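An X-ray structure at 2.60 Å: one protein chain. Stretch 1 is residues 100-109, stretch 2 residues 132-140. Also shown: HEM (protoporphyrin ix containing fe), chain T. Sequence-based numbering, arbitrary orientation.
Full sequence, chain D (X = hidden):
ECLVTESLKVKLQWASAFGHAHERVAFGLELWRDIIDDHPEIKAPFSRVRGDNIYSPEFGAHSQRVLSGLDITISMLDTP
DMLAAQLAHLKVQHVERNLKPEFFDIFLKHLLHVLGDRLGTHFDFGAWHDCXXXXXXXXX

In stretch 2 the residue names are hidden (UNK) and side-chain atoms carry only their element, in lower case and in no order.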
ATOM      1  N   LYS D 100     -17.205  30.512  13.555  1.00 53.39           N
ATOM      2  CA  LYS D 100     -16.290  30.915  14.607  1.00 54.76           C
ATOM      3  C   LYS D 100     -14.897  30.987  13.991  1.00 53.17           C
ATOM      4  O   LYS D 100     -14.528  30.098  13.221  1.00 54.42           O
ATOM      5  CB  LYS D 100     -16.321  29.896  15.755  1.00 55.43           C
ATOM      6  CG  LYS D 100     -17.621  29.875  16.579  1.00 59.37           C
ATOM      7  CD  LYS D 100     -18.796  29.237  15.796  1.00 62.86           C
ATOM      8  CE  LYS D 100     -20.067  29.185  16.646  1.00 66.39           C
ATOM      9  NZ  LYS D 100     -20.880  30.435  16.546  1.00 70.06           N
ATOM     10  N   PRO D 101     -14.126  32.029  14.301  1.00 53.00           N
ATOM     11  CA  PRO D 101     -12.783  32.166  13.741  1.00 53.06           C
ATOM     12  C   PRO D 101     -11.912  30.932  13.994  1.00 52.97           C
ATOM     13  O   PRO D 101     -10.981  30.675  13.229  1.00 54.20           O
ATOM     14  CB  PRO D 101     -12.211  33.379  14.489  1.00 53.19           C
ATOM     15  CG  PRO D 101     -13.087  33.552  15.676  1.00 51.78           C
ATOM     16  CD  PRO D 101     -14.452  33.148  15.207  1.00 53.33           C
ATOM     17  N   GLU D 102     -12.216  30.180  15.053  1.00 51.94           N
ATOM     18  CA  GLU D 102     -11.437  28.982  15.398  1.00 50.94           C
ATOM     19  C   GLU D 102     -11.697  27.805  14.456  1.00 48.15           C
ATOM     20  O   GLU D 102     -10.894  26.870  14.392  1.00 46.85           O
ATOM     21  CB  GLU D 102     -11.629  28.571  16.871  1.00 52.66           C
ATOM     22  CG  GLU D 102     -13.063  28.292  17.307  1.00 60.35           C
ATOM     23  CD  GLU D 102     -13.727  29.471  18.007  1.00 70.97           C
ATOM     24  OE1 GLU D 102     -13.494  30.633  17.600  1.00 74.32           O
ATOM     25  OE2 GLU D 102     -14.495  29.231  18.963  1.00 74.34           O
ATOM     26  N   PHE D 103     -12.820  27.850  13.737  1.00 44.44           N
ATOM     27  CA  PHE D 103     -13.088  26.872  12.690  1.00 41.51           C
ATOM     28  C   PHE D 103     -11.927  26.780  11.712  1.00 41.33           C
ATOM     29  O   PHE D 103     -11.488  25.680  11.365  1.00 40.65           O
ATOM     30  CB  PHE D 103     -14.373  27.215  11.940  1.00 39.60           C
ATOM     31  CG  PHE D 103     -15.617  26.894  12.704  1.00 41.83           C
ATOM     32  CD1 PHE D 103     -16.862  27.275  12.216  1.00 36.79           C
ATOM     33  CD2 PHE D 103     -15.549  26.214  13.918  1.00 36.55           C
ATOM     34  CE1 PHE D 103     -18.020  26.971  12.918  1.00 33.41           C
ATOM     35  CE2 PHE D 103     -16.698  25.911  14.625  1.00 32.93           C
ATOM     36  CZ  PHE D 103     -17.938  26.288  14.124  1.00 32.19           C
ATOM     37  N   PHE D 104     -11.426  27.937  11.286  1.00 39.70           N
ATOM     38  CA  PHE D 104     -10.296  27.999  10.365  1.00 37.97           C
ATOM     39  C   PHE D 104      -9.035  27.454  11.011  1.00 39.34           C
ATOM     40  O   PHE D 104      -8.221  26.805  10.343  1.00 38.91           O
ATOM     41  CB  PHE D 104     -10.105  29.426   9.848  1.00 35.74           C
ATOM     42  CG  PHE D 104     -11.279  29.919   9.068  1.00 33.75           C
ATOM     43  CD1 PHE D 104     -12.395  30.419   9.726  1.00 30.38           C
ATOM     44  CD2 PHE D 104     -11.296  29.835   7.681  1.00 32.84           C
ATOM     45  CE1 PHE D 104     -13.501  30.852   9.015  1.00 37.01           C
ATOM     46  CE2 PHE D 104     -12.401  30.268   6.960  1.00 32.26           C
ATOM     47  CZ  PHE D 104     -13.505  30.778   7.628  1.00 35.76           C
ATOM     48  N   ASP D 105      -8.877  27.702  12.308  1.00 38.95           N
ATOM     49  CA  ASP D 105      -7.759  27.124  13.043  1.00 39.55           C
ATOM     50  C   ASP D 105      -7.827  25.605  13.047  1.00 38.20           C
ATOM     51  O   ASP D 105      -6.809  24.938  12.857  1.00 39.61           O
ATOM     52  CB  ASP D 105      -7.703  27.658  14.473  1.00 40.19           C
ATOM     53  CG  ASP D 105      -7.390  29.132  14.522  1.00 43.60           C
ATOM     54  OD1 ASP D 105      -7.403  29.708  15.631  1.00 48.81           O
ATOM     55  OD2 ASP D 105      -7.120  29.808  13.505  1.00 51.54           O
ATOM     56  N   ILE D 106      -9.024  25.065  13.267  1.00 36.65           N
ATOM     57  CA  ILE D 106      -9.223  23.619  13.220  1.00 36.10           C
ATOM     58  C   ILE D 106      -8.950  23.122  11.804  1.00 34.42           C
ATOM     59  O   ILE D 106      -8.344  22.061  11.617  1.00 33.42           O
ATOM     60  CB  ILE D 106     -10.652  23.234  13.679  1.00 36.56           C
ATOM     61  CG1 ILE D 106     -10.848  23.556  15.166  1.00 36.08           C
ATOM     62  CG2 ILE D 106     -10.935  21.741  13.412  1.00 35.65           C
ATOM     63  CD1 ILE D 106     -12.263  23.993  15.527  1.00 38.93           C
ATOM     64  N   PHE D 107      -9.388  23.894  10.815  1.00 31.11           N
ATOM     65  CA  PHE D 107      -9.134  23.542   9.431  1.00 32.29           C
ATOM     66  C   PHE D 107      -7.638  23.373   9.177  1.00 32.50           C
ATOM     67  O   PHE D 107      -7.204  22.341   8.654  1.00 32.50           O
ATOM     68  CB  PHE D 107      -9.704  24.599   8.492  1.00 30.53           C
ATOM     69  CG  PHE D 107      -9.428  24.325   7.045  1.00 29.79           C
ATOM     70  CD1 PHE D 107     -10.386  23.706   6.251  1.00 28.08           C
ATOM     71  CD2 PHE D 107      -8.213  24.689   6.471  1.00 27.98           C
ATOM     72  CE1 PHE D 107     -10.140  23.453   4.905  1.00 24.17           C
ATOM     73  CE2 PHE D 107      -7.953  24.433   5.129  1.00 24.55           C
ATOM     74  CZ  PHE D 107      -8.922  23.819   4.344  1.00 24.04           C
ATOM     75  N   LEU D 108      -6.870  24.395   9.545  1.00 30.68           N
ATOM     76  CA  LEU D 108      -5.429  24.380   9.388  1.00 29.08           C
ATOM     77  C   LEU D 108      -4.808  23.193  10.109  1.00 30.09           C
ATOM     78  O   LEU D 108      -3.930  22.530   9.556  1.00 32.71           O
ATOM     79  CB  LEU D 108      -4.832  25.686   9.915  1.00 30.21           C
ATOM     80  CG  LEU D 108      -3.308  25.858   9.843  1.00 34.32           C
ATOM     81  CD1 LEU D 108      -2.784  25.703   8.421  1.00 31.99           C
ATOM     82  CD2 LEU D 108      -2.917  27.212  10.415  1.00 32.82           C
ATOM     83  N   LYS D 109      -5.267  22.928  11.334  1.00 30.00           N
ATOM     84  CA  LYS D 109      -4.757  21.802  12.125  1.00 30.33           C
ATOM     85  C   LYS D 109      -4.877  20.496  11.346  1.00 27.66           C
ATOM     86  O   LYS D 109      -3.941  19.694  11.305  1.00 27.96           O
ATOM     87  CB  LYS D 109      -5.496  21.674  13.469  1.00 30.24           C
ATOM     88  CG  LYS D 109      -4.820  20.722  14.469  1.00 34.25           C
ATOM     89  CD  LYS D 109      -5.779  19.643  14.995  1.00 38.53           C
ATOM     90  CE  LYS D 109      -6.766  20.177  16.031  1.00 42.02           C
ATOM     91  NZ  LYS D 109      -7.704  19.117  16.507  1.00 44.01           N
ATOM     92  N   UNK D 132       0.297  29.117   5.218  1.00 39.28           N
ATOM     93  CA  UNK D 132      -1.157  28.968   5.166  1.00 37.52           C
ATOM     94  C   UNK D 132      -1.823  29.815   6.252  1.00 37.44           C
ATOM     95  O   UNK D 132      -2.940  30.303   6.070  1.00 36.22           O
ATOM     96  c   UNK D 132      -1.587  27.478   5.259  1.00 39.05           C
ATOM     97  c   UNK D 132      -1.043  26.692   4.079  1.00 36.41           C
ATOM     98  c   UNK D 132      -3.106  27.340   5.308  1.00 32.14           C
ATOM     99  N   UNK D 133      -1.120  29.992   7.371  1.00 35.57           N
ATOM    100  CA  UNK D 133      -1.583  30.815   8.489  1.00 35.36           C
ATOM    101  C   UNK D 133      -2.020  32.185   8.012  1.00 33.19           C
ATOM    102  O   UNK D 133      -3.113  32.650   8.340  1.00 33.15           O
ATOM    103  c   UNK D 133      -0.894  30.754  10.905  1.00 42.35           C
ATOM    104  c   UNK D 133      -0.457  31.005   9.491  1.00 36.71           C
ATOM    105  o   UNK D 133      -2.072  30.889  11.304  1.00 46.84           O
ATOM    106  o   UNK D 133      -0.020  30.384  11.722  1.00 52.28           O
ATOM    107  N   UNK D 134      -1.150  32.821   7.232  1.00 32.88           N
ATOM    108  CA  UNK D 134      -1.450  34.097   6.605  1.00 33.56           C
ATOM    109  C   UNK D 134      -2.727  34.018   5.765  1.00 33.90           C
ATOM    110  O   UNK D 134      -3.548  34.939   5.798  1.00 35.68           O
ATOM    111  c   UNK D 134       0.448  35.921   3.726  1.00 39.32           C
ATOM    112  c   UNK D 134      -0.575  35.732   4.831  1.00 37.05           C
ATOM    113  o   UNK D 134       0.549  37.009   3.156  1.00 35.25           O
ATOM    114  n   UNK D 134       1.209  34.872   3.417  1.00 35.00           N
ATOM    115  c   UNK D 134      -0.266  34.551   5.746  1.00 34.49           C
ATOM    116  N   UNK D 135      -2.889  32.920   5.023  1.00 32.77           N
ATOM    117  CA  UNK D 135      -4.094  32.703   4.219  1.00 30.94           C
ATOM    118  C   UNK D 135      -5.312  32.585   5.123  1.00 30.67           C
ATOM    119  O   UNK D 135      -6.306  33.282   4.918  1.00 31.01           O
ATOM    120  c   UNK D 135      -2.441  30.362   1.580  1.00 33.39           C
ATOM    121  c   UNK D 135      -5.295  31.153   2.609  1.00 28.24           C
ATOM    122  c   UNK D 135      -3.963  31.452   3.310  1.00 30.09           C
ATOM    123  c   UNK D 135      -2.861  31.659   2.270  1.00 23.59           C
ATOM    124  N   UNK D 136      -5.232  31.711   6.122  1.00 31.85           N
ATOM    125  CA  UNK D 136      -6.303  31.584   7.097  1.00 34.16           C
ATOM    126  C   UNK D 136      -6.683  32.931   7.718  1.00 35.05           C
ATOM    127  O   UNK D 136      -7.870  33.229   7.842  1.00 36.69           O
ATOM    128  c   UNK D 136      -5.960  30.518   8.163  1.00 36.98           C
ATOM    129  c   UNK D 136      -6.339  30.966   9.563  1.00 42.06           C
ATOM    130  c   UNK D 136      -6.719  29.222   7.882  1.00 34.57           C
ATOM    131  c   UNK D 136      -6.118  28.387   6.793  1.00 38.67           C
ATOM    132  N   UNK D 137      -5.690  33.748   8.076  1.00 34.13           N
ATOM    133  CA  UNK D 137      -5.956  35.046   8.714  1.00 35.90           C
ATOM    134  C   UNK D 137      -6.722  36.008   7.817  1.00 36.09           C
ATOM    135  O   UNK D 137      -7.504  36.827   8.309  1.00 35.69           O
ATOM    136  o   UNK D 137      -4.713  34.440  11.205  1.00 45.59           O
ATOM    137  c   UNK D 137      -3.999  35.018  10.349  1.00 43.19           C
ATOM    138  o   UNK D 137      -2.759  34.992  10.512  1.00 46.07           O
ATOM    139  c   UNK D 137      -4.654  35.729   9.167  1.00 37.00           C
ATOM    140  N   UNK D 138      -6.492  35.921   6.510  1.00 35.07           N
ATOM    141  CA  UNK D 138      -7.163  36.799   5.553  1.00 35.18           C
ATOM    142  C   UNK D 138      -8.632  36.472   5.351  1.00 36.84           C
ATOM    143  O   UNK D 138      -9.397  37.304   4.852  1.00 36.27           O
ATOM    144  N   UNK D 139      -9.030  35.264   5.733  1.00 37.21           N
ATOM    145  CA  UNK D 139     -10.400  34.814   5.511  1.00 39.97           C
ATOM    146  C   UNK D 139     -11.155  34.800   6.825  1.00 41.11           C
ATOM    147  O   UNK D 139     -12.347  35.107   6.874  1.00 39.30           O
ATOM    148  c   UNK D 139      -9.216  32.017   3.071  1.00 47.71           C
ATOM    149  c   UNK D 139     -11.829  32.951   4.582  1.00 39.72           C
ATOM    150  c   UNK D 139     -10.399  33.407   4.881  1.00 39.41           C
ATOM    151  c   UNK D 139      -9.556  33.403   3.600  1.00 42.11           C
ATOM    152  N   UNK D 140     -10.428  34.435   7.881  1.00 44.29           N
ATOM    153  CA  UNK D 140     -10.950  34.295   9.240  1.00 47.75           C
ATOM    154  C   UNK D 140     -11.872  35.435   9.650  1.00 49.92           C
ATOM    155  O   UNK D 140     -11.693  36.594   9.256  1.00 52.09           O
ATOM    156  OXT UNK D 140     -12.824  35.218  10.411  1.00 50.98           O
ATOM    157  c   UNK D 140     -10.127  33.527  11.546  1.00 49.55           C
ATOM    158  c   UNK D 140      -9.787  34.211  10.232  1.00 47.86           C
ATOM    159  c   UNK D 140      -7.741  32.860  12.063  1.00 53.01           C
ATOM    160  n   UNK D 140      -6.683  32.785  13.113  1.00 53.32           N
ATOM    161  c   UNK D 140      -8.978  33.608  12.550  1.00 55.53           C
TER
HETATM  162  CHA HEM T 160     -17.644  27.976   0.828  1.00 24.23           C
HETATM  163  CHB HEM T 160     -12.798  28.298   0.492  1.00 20.77           C
HETATM  164  CHC HEM T 160     -12.342  27.139   5.226  1.00 21.65           C
HETATM  165  CHD HEM T 160     -17.246  27.190   5.615  1.00 18.59           C
HETATM  166  C1A HEM T 160     -16.292  28.079   0.290  1.00 24.10           C
HETATM  167  C2A HEM T 160     -16.126  28.305  -1.063  1.00 25.88           C
HETATM  168  C3A HEM T 160     -14.679  28.408  -1.241  1.00 21.79           C
HETATM  169  C4A HEM T 160     -14.215  28.222   0.149  1.00 22.16           C
HETATM  170  CMA HEM T 160     -13.896  28.645  -2.510  1.00 17.41           C
HETATM  171  CAA HEM T 160     -17.204  28.363  -2.109  1.00 27.92           C
HETATM  172  CBA HEM T 160     -17.576  29.763  -2.546  1.00 33.80           C
HETATM  173  CGA HEM T 160     -18.569  29.544  -3.668  1.00 35.54           C
HETATM  174  O1A HEM T 160     -18.176  29.084  -4.765  1.00 37.37           O
HETATM  175  O2A HEM T 160     -19.765  29.826  -3.445  1.00 40.37           O
HETATM  176  C1B HEM T 160     -12.233  28.020   1.809  1.00 20.08           C
HETATM  177  C2B HEM T 160     -10.862  27.967   1.994  1.00 24.54           C
HETATM  178  C3B HEM T 160     -10.805  27.627   3.306  1.00 21.76           C
HETATM  179  C4B HEM T 160     -12.058  27.517   3.840  1.00 21.91           C
HETATM  180  CMB HEM T 160      -9.726  28.212   1.019  1.00 22.96           C
HETATM  181  CAB HEM T 160      -9.632  27.506   3.907  1.00 22.28           C
HETATM  182  CBB HEM T 160      -8.399  27.592   4.461  1.00 26.01           C
HETATM  183  C1C HEM T 160     -13.706  27.009   5.761  1.00 25.22           C
HETATM  184  C2C HEM T 160     -13.914  26.643   7.077  1.00 25.39           C
HETATM  185  C3C HEM T 160     -15.275  26.668   7.184  1.00 24.80           C
HETATM  186  C4C HEM T 160     -15.812  26.995   5.940  1.00 21.25           C
HETATM  187  CMC HEM T 160     -12.903  26.329   8.161  1.00 30.03           C
HETATM  188  CAC HEM T 160     -15.914  26.288   8.479  1.00 33.23           C
HETATM  189  CBC HEM T 160     -17.268  26.572   8.762  1.00 37.10           C
HETATM  190  C1D HEM T 160     -17.835  27.467   4.287  1.00 23.26           C
HETATM  191  C2D HEM T 160     -19.215  27.490   4.060  1.00 21.43           C
HETATM  192  C3D HEM T 160     -19.362  27.703   2.707  1.00 22.64           C
HETATM  193  C4D HEM T 160     -17.971  27.805   2.241  1.00 24.41           C
HETATM  194  CMD HEM T 160     -20.313  27.315   5.079  1.00 24.24           C
HETATM  195  CAD HEM T 160     -20.616  27.854   1.883  1.00 26.62           C
HETATM  196  CBD HEM T 160     -21.150  26.507   1.409  1.00 31.18           C
HETATM  197  CGD HEM T 160     -22.362  26.829   0.565  1.00 28.75           C
HETATM  198  O1D HEM T 160     -22.195  27.417  -0.526  1.00 32.22           O
HETATM  199  O2D HEM T 160     -23.484  26.503   1.001  1.00 39.91           O
HETATM  200  NA  HEM T 160     -15.190  28.053   1.075  1.00 20.90           N
HETATM  201  NB  HEM T 160     -13.002  27.740   2.899  1.00 20.69           N
HETATM  202  NC  HEM T 160     -14.836  27.259   5.039  1.00 21.77           N
HETATM  203  ND  HEM T 160     -17.047  27.637   3.203  1.00 22.27           N
HETATM  204 FE   HEM T 160     -15.023  27.701   3.069  1.00 24.83          FE

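Position 132 carries three side-chain carbons, one bearing the other two, and lies against Leu 108. The fork at the first carbon, with nothing beyond it, identifies Val 132. Its CG1 lies 3.5 Å from Leu 108 CD1, and its CA-to-CB bond points toward stretch 1.

Position 133 has two carbons, the second carrying two oxygens, and its end also lies against Leu 108. A short carboxylate makes it Asp 133. CB points sideways, but the side-chain end comes nearer, leaving OD2 3.9 Å from Leu 108 CD2.

At position 134 three carbons run outward, out of reach of stretch 1, and the third bears one oxygen and one nitrogen. This terminal amide defines Gln 134.

Position 135 has four carbons, forked at the first, with one arm two carbons long, clear of stretch 1. That unequal fork gives Ile 135.

Position 136 repeats the pattern, four carbons with an unequal fork at the first, but points toward stretch 1 and sits among Phe 104, Asp 105, Phe 107 and Leu 108. It is Ile 136. CG1 is 3.9 Å from Phe 104 CB, while CD1 lies 4.3 Å from both Phe 107 CD2 and Leu 108 CB and 3.4 Å from HEM CBB.

Position 137 shows two carbons, the second with two oxygens; its CB points away, and it makes no contact with stretch 1. It is Asp 137.

Position 138 has no side-chain atoms: Gly 138.

Position 139 has four carbons, forked at the first with one longer arm, and a carbon lies against the Phe 104 ring. It is Ile 139. Its CG2 approaches Phe 104 CE2 to 3.6 Å, obliquely to the ring.

Position 140 bears four carbons in a row ending in nitrogen, and its backbone ends in O and OXT. The terminal nitrogen reaches Asp 105 and the chain packs on Pro 101. This is the C-terminal Lys 140. Its NZ donates to Asp 105 OD2 at 3.0 Å, within a salt bridge, and forms a second with Asp 137 OD1 at 3.2 Å. Its CG packs 3.6 Å from Pro 101 CB.

The helices run nearly antiparallel, at 156° with axes 9.8 Å apart at closest approach, so Pro 101 pairs with Lys 140 and Leu 108 with Asp 133, burying 473 Å². Between these ends, Ile 136 fits as a knob into a hole on stretch 1. Phe 104 joins this packing to the cofactor: HEM CMC lies over one ring face, Lys 140 CA over the opposite face. The lysine's charged link flanks this apolar center, tying Asp 105 to Asp 137.

Stretch 2, residues 132-140: VDQIIDGIK
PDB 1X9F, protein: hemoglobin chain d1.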